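Local coordinates for protein argonaute (Marinitoga piezophila, PDB 5I4A) that uses short guide RNAs bearing a 5'-hydroxyl group to bind complementary single-stranded DNA or RNA targets and cleave them, at residues Q294-I299 with S336-L341; F300-K305 with S348-Y353; M487-L492 with E527-F532; E566-Y571 with G581-I586. All blocks are in the same frame, centred on the assembly; numbering follows the deposited sequence.

Contact 1 (Q294-I299 with S336-L341)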
# COMPACT_ATOMS: atom_id res chain seq x y z
N GLN A 294 -14.47 14.20 -28.46
CA GLN A 294 -13.18 14.86 -28.59
C GLN A 294 -12.30 14.13 -29.59
O GLN A 294 -12.44 12.92 -29.79
CB GLN A 294 -12.46 14.92 -27.23
CG GLN A 294 -13.29 15.50 -26.10
CD GLN A 294 -13.56 16.98 -26.28
OE1 GLN A 294 -14.71 17.44 -26.18
NE2 GLN A 294 -12.51 17.75 -26.55
N PRO A 295 -11.38 14.84 -30.25
CA PRO A 295 -10.45 14.16 -31.16
C PRO A 295 -9.33 13.48 -30.39
O PRO A 295 -8.86 13.97 -29.36
CB PRO A 295 -9.92 15.30 -32.03
CG PRO A 295 -10.00 16.50 -31.15
CD PRO A 295 -11.22 16.30 -30.28
N LEU A 296 -8.90 12.33 -30.90
CA LEU A 296 -7.72 11.63 -30.41
C LEU A 296 -6.58 11.90 -31.37
O LEU A 296 -6.59 11.42 -32.51
CB LEU A 296 -7.99 10.13 -30.28
CG LEU A 296 -6.82 9.27 -29.79
CD1 LEU A 296 -6.35 9.74 -28.42
CD2 LEU A 296 -7.21 7.80 -29.75
N LYS A 297 -5.62 12.70 -30.93
CA LYS A 297 -4.47 13.10 -31.74
C LYS A 297 -3.21 12.48 -31.17
O LYS A 297 -3.05 12.37 -29.95
CB LYS A 297 -4.35 14.63 -31.80
CG LYS A 297 -5.54 15.31 -32.45
CD LYS A 297 -5.42 16.83 -32.43
CE LYS A 297 -5.47 17.36 -31.01
NZ LYS A 297 -5.51 18.85 -30.98
N ALA A 298 -2.30 12.06 -32.06
CA ALA A 298 -1.13 11.32 -31.60
C ALA A 298 0.01 11.44 -32.59
O ALA A 298 -0.20 11.67 -33.79
CB ALA A 298 -1.48 9.85 -31.36
N ILE A 299 1.23 11.28 -32.08
CA ILE A 299 2.44 11.11 -32.88
C ILE A 299 3.25 9.97 -32.26
O ILE A 299 2.99 9.54 -31.14
CB ILE A 299 3.29 12.39 -32.97
CG1 ILE A 299 3.66 12.91 -31.58
CG2 ILE A 299 2.57 13.47 -33.78
CD1 ILE A 299 4.57 14.12 -31.60
N SER A 336 -14.39 11.62 -31.46
CA SER A 336 -14.89 12.17 -32.71
C SER A 336 -14.06 11.69 -33.89
O SER A 336 -14.61 11.33 -34.94
CB SER A 336 -14.91 13.70 -32.65
OG SER A 336 -13.61 14.23 -32.51
N LYS A 337 -12.74 11.66 -33.74
CA LYS A 337 -11.88 11.17 -34.80
C LYS A 337 -10.50 10.85 -34.24
O LYS A 337 -10.14 11.27 -33.14
CB LYS A 337 -11.77 12.19 -35.94
CG LYS A 337 -11.12 13.48 -35.49
CD LYS A 337 -11.08 14.52 -36.59
CE LYS A 337 -10.03 15.54 -36.31
NZ LYS A 337 -10.13 16.69 -37.25
N VAL A 338 -9.74 10.09 -35.03
CA VAL A 338 -8.35 9.77 -34.74
C VAL A 338 -7.48 10.47 -35.77
O VAL A 338 -7.74 10.36 -36.98
CB VAL A 338 -8.11 8.25 -34.76
CG1 VAL A 338 -6.67 7.93 -34.38
CG2 VAL A 338 -9.08 7.55 -33.81
N GLU A 339 -6.47 11.19 -35.30
CA GLU A 339 -5.63 12.00 -36.18
C GLU A 339 -4.18 11.85 -35.77
O GLU A 339 -3.82 12.15 -34.63
CB GLU A 339 -6.06 13.47 -36.13
CG GLU A 339 -5.20 14.39 -36.98
CD GLU A 339 -5.69 15.82 -36.95
OE1 GLU A 339 -5.18 16.64 -37.75
OE2 GLU A 339 -6.58 16.13 -36.13
N PHE A 340 -3.35 11.40 -36.69
CA PHE A 340 -1.91 11.33 -36.48
C PHE A 340 -1.28 12.54 -37.15
O PHE A 340 -1.25 12.64 -38.38
CB PHE A 340 -1.35 10.01 -37.01
CG PHE A 340 -1.88 8.81 -36.29
CD1 PHE A 340 -1.48 8.53 -34.99
CD2 PHE A 340 -2.82 7.99 -36.88
CE1 PHE A 340 -1.98 7.44 -34.31
CE2 PHE A 340 -3.33 6.89 -36.21
CZ PHE A 340 -2.91 6.62 -34.92
N LEU A 341 -0.82 13.48 -36.33
CA LEU A 341 -0.24 14.72 -36.85
C LEU A 341 1.07 14.43 -37.56
O LEU A 341 1.89 13.64 -37.09
CB LEU A 341 -0.01 15.71 -35.71
CG LEU A 341 -1.12 15.89 -34.67
CD1 LEU A 341 -0.68 16.88 -33.61
CD2 LEU A 341 -2.41 16.34 -35.33

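Contact 2 (F300-K305 with S348-Y353)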
# COMPACT_ATOMS: atom_id res chain seq x y z
N PHE A 300 4.24 9.49 -33.01
CA PHE A 300 5.00 8.31 -32.65
C PHE A 300 6.47 8.66 -32.40
O PHE A 300 7.05 9.47 -33.12
CB PHE A 300 4.93 7.24 -33.76
CG PHE A 300 3.54 6.74 -34.04
CD1 PHE A 300 2.74 7.37 -34.97
CD2 PHE A 300 3.05 5.62 -33.39
CE1 PHE A 300 1.47 6.91 -35.24
CE2 PHE A 300 1.78 5.15 -33.66
CZ PHE A 300 0.99 5.79 -34.58
N PHE A 301 7.05 8.02 -31.38
CA PHE A 301 8.47 8.14 -31.09
C PHE A 301 9.09 6.75 -31.04
O PHE A 301 8.63 5.90 -30.27
CB PHE A 301 8.72 8.88 -29.76
CG PHE A 301 8.45 10.36 -29.83
CD1 PHE A 301 7.18 10.86 -29.58
CD2 PHE A 301 9.47 11.24 -30.14
CE1 PHE A 301 6.93 12.22 -29.64
CE2 PHE A 301 9.22 12.60 -30.21
CZ PHE A 301 7.96 13.09 -29.96
N PHE A 302 10.12 6.53 -31.84
CA PHE A 302 10.82 5.26 -31.88
C PHE A 302 12.25 5.44 -31.40
O PHE A 302 12.85 6.51 -31.57
CB PHE A 302 10.82 4.67 -33.30
CG PHE A 302 9.45 4.46 -33.87
CD1 PHE A 302 8.80 5.48 -34.55
CD2 PHE A 302 8.80 3.24 -33.74
CE1 PHE A 302 7.55 5.29 -35.08
CE2 PHE A 302 7.54 3.05 -34.27
CZ PHE A 302 6.92 4.08 -34.93
N SER A 303 12.80 4.39 -30.79
CA SER A 303 14.16 4.48 -30.27
C SER A 303 15.20 4.40 -31.37
O SER A 303 16.36 4.75 -31.14
CB SER A 303 14.39 3.37 -29.24
OG SER A 303 14.31 2.09 -29.83
N SER A 304 14.82 3.95 -32.57
CA SER A 304 15.74 3.82 -33.69
C SER A 304 14.94 3.51 -34.95
O SER A 304 13.78 3.10 -34.87
CB SER A 304 16.79 2.73 -33.46
OG SER A 304 16.18 1.46 -33.32
N LYS A 305 15.57 3.72 -36.10
CA LYS A 305 15.00 3.24 -37.35
C LYS A 305 14.79 1.73 -37.31
O LYS A 305 13.77 1.22 -37.79
CB LYS A 305 15.89 3.62 -38.53
CG LYS A 305 15.88 5.10 -38.88
CD LYS A 305 14.54 5.54 -39.44
CE LYS A 305 14.58 6.97 -39.95
NZ LYS A 305 13.31 7.37 -40.61
N SER A 348 6.07 13.18 -42.09
CA SER A 348 5.90 11.97 -41.29
C SER A 348 5.27 12.30 -39.95
O SER A 348 5.40 13.41 -39.43
CB SER A 348 7.25 11.27 -41.07
OG SER A 348 7.12 10.18 -40.17
N SER A 349 4.57 11.31 -39.39
CA SER A 349 4.06 11.39 -38.03
C SER A 349 4.95 10.64 -37.05
O SER A 349 4.56 10.44 -35.89
CB SER A 349 2.63 10.83 -37.97
OG SER A 349 2.62 9.41 -37.98
N ALA A 350 6.13 10.22 -37.48
CA ALA A 350 7.03 9.38 -36.69
C ALA A 350 8.34 10.11 -36.45
O ALA A 350 8.86 10.78 -37.35
CB ALA A 350 7.29 8.04 -37.38
N PHE A 351 8.87 9.97 -35.24
CA PHE A 351 10.07 10.68 -34.83
C PHE A 351 10.92 9.75 -33.98
O PHE A 351 10.46 8.71 -33.51
CB PHE A 351 9.72 11.96 -34.06
CG PHE A 351 8.71 12.82 -34.76
CD1 PHE A 351 7.35 12.61 -34.56
CD2 PHE A 351 9.11 13.83 -35.62
CE1 PHE A 351 6.42 13.39 -35.21
CE2 PHE A 351 8.18 14.61 -36.27
CZ PHE A 351 6.83 14.39 -36.07
N LEU A 352 12.17 10.14 -33.79
CA LEU A 352 13.11 9.35 -33.00
C LEU A 352 13.34 10.00 -31.65
O LEU A 352 13.19 11.22 -31.48
CB LEU A 352 14.45 9.20 -33.73
CG LEU A 352 14.46 8.38 -35.02
CD1 LEU A 352 15.85 8.38 -35.64
CD2 LEU A 352 13.99 6.96 -34.77
N TYR A 353 13.67 9.17 -30.66
CA TYR A 353 14.19 9.66 -29.40
C TYR A 353 15.47 8.89 -29.09
O TYR A 353 15.69 7.79 -29.59
CB TYR A 353 13.18 9.51 -28.25
CG TYR A 353 12.92 8.09 -27.78
CD1 TYR A 353 11.95 7.31 -28.39
CD2 TYR A 353 13.63 7.55 -26.72
CE1 TYR A 353 11.70 6.02 -27.96
CE2 TYR A 353 13.39 6.26 -26.29
CZ TYR A 353 12.43 5.50 -26.91
OH TYR A 353 12.18 4.22 -26.48

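Contact 3 (M487-L492 with E527-F532)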
# COMPACT_ATOMS: atom_id res chain seq x y z
N MET A 487 6.26 22.94 12.05
CA MET A 487 6.51 23.34 10.67
C MET A 487 5.71 22.47 9.71
O MET A 487 5.12 22.97 8.75
CB MET A 487 8.00 23.29 10.34
CG MET A 487 8.80 24.29 11.13
SD MET A 487 10.48 24.42 10.51
CE MET A 487 10.88 22.68 10.37
N ASN A 488 5.61 21.17 10.00
CA ASN A 488 4.93 20.25 9.08
C ASN A 488 3.44 20.55 8.98
O ASN A 488 2.84 20.43 7.91
CB ASN A 488 5.16 18.81 9.53
CG ASN A 488 6.62 18.40 9.44
OD1 ASN A 488 7.41 19.01 8.72
ND2 ASN A 488 6.98 17.34 10.17
N LEU A 489 2.81 20.94 10.08
CA LEU A 489 1.38 21.25 10.06
C LEU A 489 1.09 22.60 9.42
O LEU A 489 -0.02 22.80 8.91
CB LEU A 489 0.85 21.21 11.49
CG LEU A 489 0.23 19.96 12.13
CD1 LEU A 489 0.31 20.12 13.60
CD2 LEU A 489 -1.20 19.86 11.73
N ASP A 490 2.06 23.51 9.42
CA ASP A 490 1.89 24.74 8.65
C ASP A 490 1.76 24.43 7.16
O ASP A 490 0.80 24.86 6.50
CB ASP A 490 3.06 25.70 8.90
CG ASP A 490 3.03 26.32 10.28
OD1 ASP A 490 1.95 26.37 10.91
OD2 ASP A 490 4.10 26.78 10.74
N ILE A 491 2.70 23.65 6.64
CA ILE A 491 2.68 23.30 5.22
C ILE A 491 1.42 22.51 4.88
O ILE A 491 0.81 22.71 3.82
CB ILE A 491 3.96 22.53 4.84
CG1 ILE A 491 5.19 23.42 5.03
CG2 ILE A 491 3.89 22.05 3.39
CD1 ILE A 491 5.27 24.57 4.05
N LEU A 492 1.02 21.59 5.77
CA LEU A 492 -0.22 20.85 5.57
C LEU A 492 -1.39 21.80 5.37
O LEU A 492 -2.17 21.66 4.41
CB LEU A 492 -0.48 19.94 6.78
CG LEU A 492 -1.46 18.75 6.72
CD1 LEU A 492 -1.43 18.00 8.04
CD2 LEU A 492 -2.90 19.15 6.39
N GLU A 527 -5.94 18.56 17.11
CA GLU A 527 -6.77 19.73 17.36
C GLU A 527 -6.38 20.88 16.44
O GLU A 527 -7.25 21.59 15.91
CB GLU A 527 -6.67 20.16 18.82
CG GLU A 527 -7.23 19.14 19.80
CD GLU A 527 -8.70 18.86 19.57
OE1 GLU A 527 -9.47 19.83 19.36
OE2 GLU A 527 -9.10 17.67 19.59
N ILE A 528 -5.08 21.09 16.24
CA ILE A 528 -4.61 22.09 15.28
C ILE A 528 -5.20 21.82 13.91
O ILE A 528 -5.74 22.72 13.25
CB ILE A 528 -3.07 22.11 15.24
CG1 ILE A 528 -2.49 22.57 16.58
CG2 ILE A 528 -2.58 23.00 14.10
CD1 ILE A 528 -2.63 24.05 16.83
N ILE A 529 -5.10 20.57 13.44
CA ILE A 529 -5.71 20.19 12.17
C ILE A 529 -7.20 20.49 12.20
O ILE A 529 -7.74 21.18 11.33
CB ILE A 529 -5.44 18.71 11.85
CG1 ILE A 529 -4.00 18.35 12.16
CG2 ILE A 529 -5.71 18.42 10.39
CD1 ILE A 529 -3.56 17.01 11.63
N LYS A 530 -7.88 19.99 13.24
CA LYS A 530 -9.33 20.12 13.36
C LYS A 530 -9.81 21.54 13.10
O LYS A 530 -10.81 21.76 12.41
CB LYS A 530 -9.77 19.66 14.75
CG LYS A 530 -11.15 19.04 14.83
CD LYS A 530 -11.75 19.21 16.21
CE LYS A 530 -13.17 19.74 16.12
NZ LYS A 530 -13.27 20.92 15.21
N ASN A 531 -9.08 22.53 13.62
CA ASN A 531 -9.54 23.91 13.53
C ASN A 531 -9.35 24.48 12.13
O ASN A 531 -10.29 25.05 11.55
CB ASN A 531 -8.81 24.77 14.56
CG ASN A 531 -9.07 26.26 14.37
OD1 ASN A 531 -10.14 26.76 14.72
ND2 ASN A 531 -8.10 26.96 13.82
N PHE A 532 -8.15 24.35 11.55
CA PHE A 532 -7.92 25.01 10.27
C PHE A 532 -8.59 24.27 9.12
O PHE A 532 -8.71 24.85 8.03
CB PHE A 532 -6.41 25.20 10.00
CG PHE A 532 -5.65 23.93 9.62
CD1 PHE A 532 -5.86 23.29 8.40
CD2 PHE A 532 -4.66 23.44 10.46
CE1 PHE A 532 -5.15 22.15 8.07
CE2 PHE A 532 -3.94 22.31 10.12
CZ PHE A 532 -4.18 21.66 8.93

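Contact 4 (E566-Y571 with G581-I586)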
# COMPACT_ATOMS: atom_id res chain seq x y z
N GLU A 566 -18.88 1.34 15.78
CA GLU A 566 -19.66 2.47 15.28
C GLU A 566 -18.84 3.36 14.35
O GLU A 566 -19.39 3.98 13.43
CB GLU A 566 -20.20 3.29 16.45
CG GLU A 566 -21.39 4.17 16.10
CD GLU A 566 -22.62 3.38 15.67
OE1 GLU A 566 -22.65 2.14 15.85
OE2 GLU A 566 -23.57 4.01 15.14
N ASN A 567 -17.52 3.43 14.55
CA ASN A 567 -16.67 4.34 13.79
C ASN A 567 -15.59 3.63 12.98
O ASN A 567 -14.74 4.30 12.40
CB ASN A 567 -16.02 5.35 14.74
CG ASN A 567 -16.96 6.47 15.14
OD1 ASN A 567 -17.93 6.25 15.87
ND2 ASN A 567 -16.68 7.67 14.67
N THR A 568 -15.61 2.30 12.91
CA THR A 568 -14.54 1.55 12.27
C THR A 568 -15.13 0.51 11.34
O THR A 568 -15.91 -0.35 11.77
CB THR A 568 -13.63 0.88 13.31
OG1 THR A 568 -13.45 1.78 14.41
CG2 THR A 568 -12.27 0.59 12.70
N TYR A 569 -14.76 0.57 10.06
CA TYR A 569 -15.20 -0.38 9.05
C TYR A 569 -14.00 -0.95 8.32
O TYR A 569 -12.90 -0.40 8.36
CB TYR A 569 -16.15 0.27 8.03
CG TYR A 569 -17.51 0.66 8.56
CD1 TYR A 569 -17.65 1.72 9.44
CD2 TYR A 569 -18.66 -0.01 8.16
CE1 TYR A 569 -18.89 2.09 9.92
CE2 TYR A 569 -19.91 0.35 8.64
CZ TYR A 569 -20.02 1.41 9.52
OH TYR A 569 -21.25 1.77 9.99
N ILE A 570 -14.23 -2.06 7.63
CA ILE A 570 -13.24 -2.68 6.75
C ILE A 570 -13.94 -3.03 5.45
O ILE A 570 -14.99 -3.68 5.46
CB ILE A 570 -12.62 -3.95 7.36
CG1 ILE A 570 -12.07 -3.67 8.75
CG2 ILE A 570 -11.51 -4.49 6.46
CD1 ILE A 570 -11.47 -4.90 9.38
N TYR A 571 -13.35 -2.61 4.33
CA TYR A 571 -13.81 -3.08 3.03
C TYR A 571 -12.71 -3.91 2.38
O TYR A 571 -11.52 -3.68 2.60
CB TYR A 571 -14.25 -1.93 2.12
CG TYR A 571 -13.15 -1.07 1.52
CD1 TYR A 571 -12.47 -1.47 0.38
CD2 TYR A 571 -12.84 0.17 2.07
CE1 TYR A 571 -11.48 -0.68 -0.18
CE2 TYR A 571 -11.85 0.96 1.52
CZ TYR A 571 -11.17 0.53 0.40
OH TYR A 571 -10.19 1.32 -0.16
N GLY A 581 -7.67 -6.52 3.05
CA GLY A 581 -8.62 -5.57 3.57
C GLY A 581 -8.07 -4.16 3.66
O GLY A 581 -6.86 -3.94 3.68
N VAL A 582 -8.99 -3.20 3.72
CA VAL A 582 -8.67 -1.80 3.91
C VAL A 582 -9.52 -1.27 5.05
O VAL A 582 -10.75 -1.26 4.96
CB VAL A 582 -8.91 -0.97 2.63
CG1 VAL A 582 -8.68 0.50 2.92
CG2 VAL A 582 -8.00 -1.44 1.51
N GLU A 583 -8.87 -0.86 6.14
CA GLU A 583 -9.56 -0.36 7.31
C GLU A 583 -9.88 1.12 7.16
O GLU A 583 -9.05 1.90 6.68
CB GLU A 583 -8.72 -0.58 8.57
CG GLU A 583 -9.37 -1.49 9.59
CD GLU A 583 -8.56 -1.60 10.86
OE1 GLU A 583 -8.69 -0.72 11.73
OE2 GLU A 583 -7.79 -2.58 10.99
N VAL A 584 -11.08 1.50 7.57
CA VAL A 584 -11.56 2.88 7.49
C VAL A 584 -12.09 3.27 8.86
O VAL A 584 -13.02 2.63 9.37
CB VAL A 584 -12.65 3.04 6.42
CG1 VAL A 584 -12.97 4.51 6.20
CG2 VAL A 584 -12.23 2.39 5.11
N LYS A 585 -11.51 4.31 9.45
CA LYS A 585 -11.88 4.75 10.79
C LYS A 585 -12.25 6.22 10.75
O LYS A 585 -11.41 7.07 10.43
CB LYS A 585 -10.74 4.52 11.79
CG LYS A 585 -11.05 5.04 13.19
CD LYS A 585 -9.84 4.97 14.10
CE LYS A 585 -10.22 5.36 15.52
NZ LYS A 585 -11.02 6.62 15.53
N ILE A 586 -13.50 6.53 11.10
CA ILE A 586 -13.96 7.92 11.17
C ILE A 586 -13.44 8.51 12.47
O ILE A 586 -14.04 8.32 13.54
CB ILE A 586 -15.49 8.02 11.07
CG1 ILE A 586 -16.01 7.18 9.91
CG2 ILE A 586 -15.91 9.47 10.90
CD1 ILE A 586 -15.61 7.69 8.55

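Contact 1 (Q294-I299 with S336-L341)
Two parallel strands of the Mid domain's beta sheet, 295-299 and 337-340, lie side by side, and most of the 36 residues joining them are helical. The backbone bonds alternate as parallel pairing requires: Leu296 N gives an almost straight bond to Lys337 O, and Leu296 O receives Glu339 N at 2.8 Å. Ala298 repeats the pattern two residues on, donating to Glu339 O and accepting a longer, more bent bond from Leu341 N at 3.2 Å. Leu296, its CG anti to the backbone N (chi1 179°), sits with Val338 on one face, and both are apolar because helix 325-333 and Met374 cover that face. Ala298 shares it, its small CB 3.8 Å from Phe340 CE1. Phe340 CD1 brings the ring edge to Ala298 O, and the ring also meets Phe300 and Phe319. An alanine in place of Phe340 would remove these ring contacts and would probably loosen the packing beside Ala298. On the other face, Lys297 runs alongside Glu339, its aliphatic carbons near the carboxylate, while its ammonium pairs with Asp371. Leu341, just past its strand, buries the most surface: its CD2 lies 4.2 Å from Lys297 CD, and its side chain crosses Ile299 obliquely. Ile299 holds CG1 in the crowded position between N and C (chi1 56°), which sets CG2 3.9 Å from Leu341 CB. The same methyl lies 3.4 Å from Leu341 O, a buried carbonyl oxygen with no polar partner in the model.

Contact 2 (F300-K305 with S348-Y353)
The parallel sheet at the heart of the Mid domain continues here, with strand 300-302 beside the short edge strand 350-352. Phe300 N donates to Ser349 O, and Phe302 N to Phe351 O at 2.8 Å; Phe302 O in turn accepts Tyr353 N. Three consecutive phenylalanines alternate between the two faces, suiting a strand buried on both. Phe302 brings its ring edge to Ala350, CE1 lying 3.6 Å from Ala350 CB, where a small side chain fits. Leu352 bends its CD2 to within 3.4 Å of Phe302 O and also touches Ser304. On the Phe351 face, the rings of Phe301 and Phe351 cross obliquely. Tyr353 holds CG between its backbone N and carbonyl carbon (chi1 71°), which swings the ring across the strand end. Ser303 CA sits over one ring face, 4.0 Å from the centroid, in a CH-pi contact, while Tyr353 CD1 lies 3.8 Å from Phe301 CB. The hydroxyl bonds to Leu378 O in the adjoining strand. An alanine in place of Tyr353 would remove the ring under Ser303 CA and the bond to Leu378 O, and would probably loosen the strand end. Ser304 N-caps the helix that follows, a strand-to-helix passage of the kind found in Rossmann-like alpha/beta domains such as Mid.

Contact 3 (M487-L492 with E527-F532)
Apolar contacts make up the whole join between helix segments 487-492 and 527-532, with no hydrogen bond across. Leu489 carries most of it. The Leu489 and Ile529 side chains cross at about a right angle, and Leu489 CD2 presses to 3.2 Å from Ile529 CG1, tighter than ordinary carbon contact; the unstaggered Leu489 chi1 (-92°) is consistent with crowding. The other branch, CD1, lies 4.1 Å from Ile528 CG2. One turn on, Leu492 has CG anti to the backbone N, so that its CD1 points to Ile529 CD1 at 4.3 Å. Branched aliphatic residues suit this seam because their methyls bridge two helix segments whose axes come no closer than 10.9 Å.

The helices run nearly parallel, at 20°, within the PIWI domain and its RNase H fold, where helix 485-507 packs against strand 472-482 of the central sheet. Leu489 also lies close to Glu485, inferred to be catalytic, at the start of the same helix.

The aromatic contacts come from Phe532, whose crowded chi1 position (74°) turns its ring toward helix 485-507. The edge meets leucine methyls: CZ lies 3.8 Å from Leu492 CD2, and CE2 is 4.0 Å from Leu489 CD2. Ile529 O sits over the centre of one ring face.

Contact 4 (E566-Y571 with G581-I586)
This is a beta hairpin of the PIWI domain, part of the large mixed sheet of its RNase H fold, with strand 568-571 antiparallel to strand 582-586. Tyr569 pairs with Val584 and Tyr571 with Val582 as hydrogen-bonded pairs; Tyr569 N to Val584 O is almost perfectly straight. Ile570 with Glu583 is the non-hydrogen-bonded pair between them, and Thr568 with Lys585 the one beyond, toward Asn567.

Tyr571 makes the most telling side-chain contact. Its CG stands between the backbone N and the carbonyl carbon (chi1 74°), which lays the ring alongside Val582. Val582, with CG1 anti to its own N, offers CB to the ring face, 3.7 Å from the centroid, in a CH-pi contact. CG1 reaches the ring rim, 3.5 Å from Tyr571 CE2, and Val584 CG2 meets the edge at CD2. A beta-branched valine suits both places, being compact and rigid. The Tyr571 hydroxyl bonds to Lys618 O, and Tyr603 adds an edge-to-face contact. Tyr569 instead sets CG anti to the carbonyl carbon (chi1 -69°), which carries its ring away from the hairpin partner to helix 595-605.

On the opposite face, Glu583 has an unstaggered chi1 (-118°) and an extended chain beyond. It runs beside Ile570, CG1 of the isoleucine 3.6 Å from CG of Glu583; the carboxylate goes on to Thr549. Thr568 turns OG1 to Asp565, with its methyl near the Glu583 carboxylate.

Asn567 closes the end of the ladder: its backbone O receives Ile586 N, and its side-chain ND2 donates in the amide plane to a lone pair of Ile586 O at 2.9 Å.

Overall arrangement
Contacts 1 and 2 are consecutive parts of one sheet: both use strand 295-302, and strands 337-340 and 350-352 pair with successive portions of it. Their centres are about 17 Å apart, and they meet directly where Phe340 packs on Phe300 and Ile299 lies against Phe351. Contacts 3 and 4 belong to the PIWI domain, with centres about 24 Å apart and no direct touch. Side chain to side chain, Val582 of contact 4 is about 9 Å from Asp519 and Asn627, and Leu489 of contact 3 about 4 Å from Glu485; all three are inferred active-site residues. The Mid pair stands 44 to 49 Å from the PIWI pair, centre to centre. The nearest atoms of contacts 2 and 4 are each about 9 Å from the bound nucleic acid.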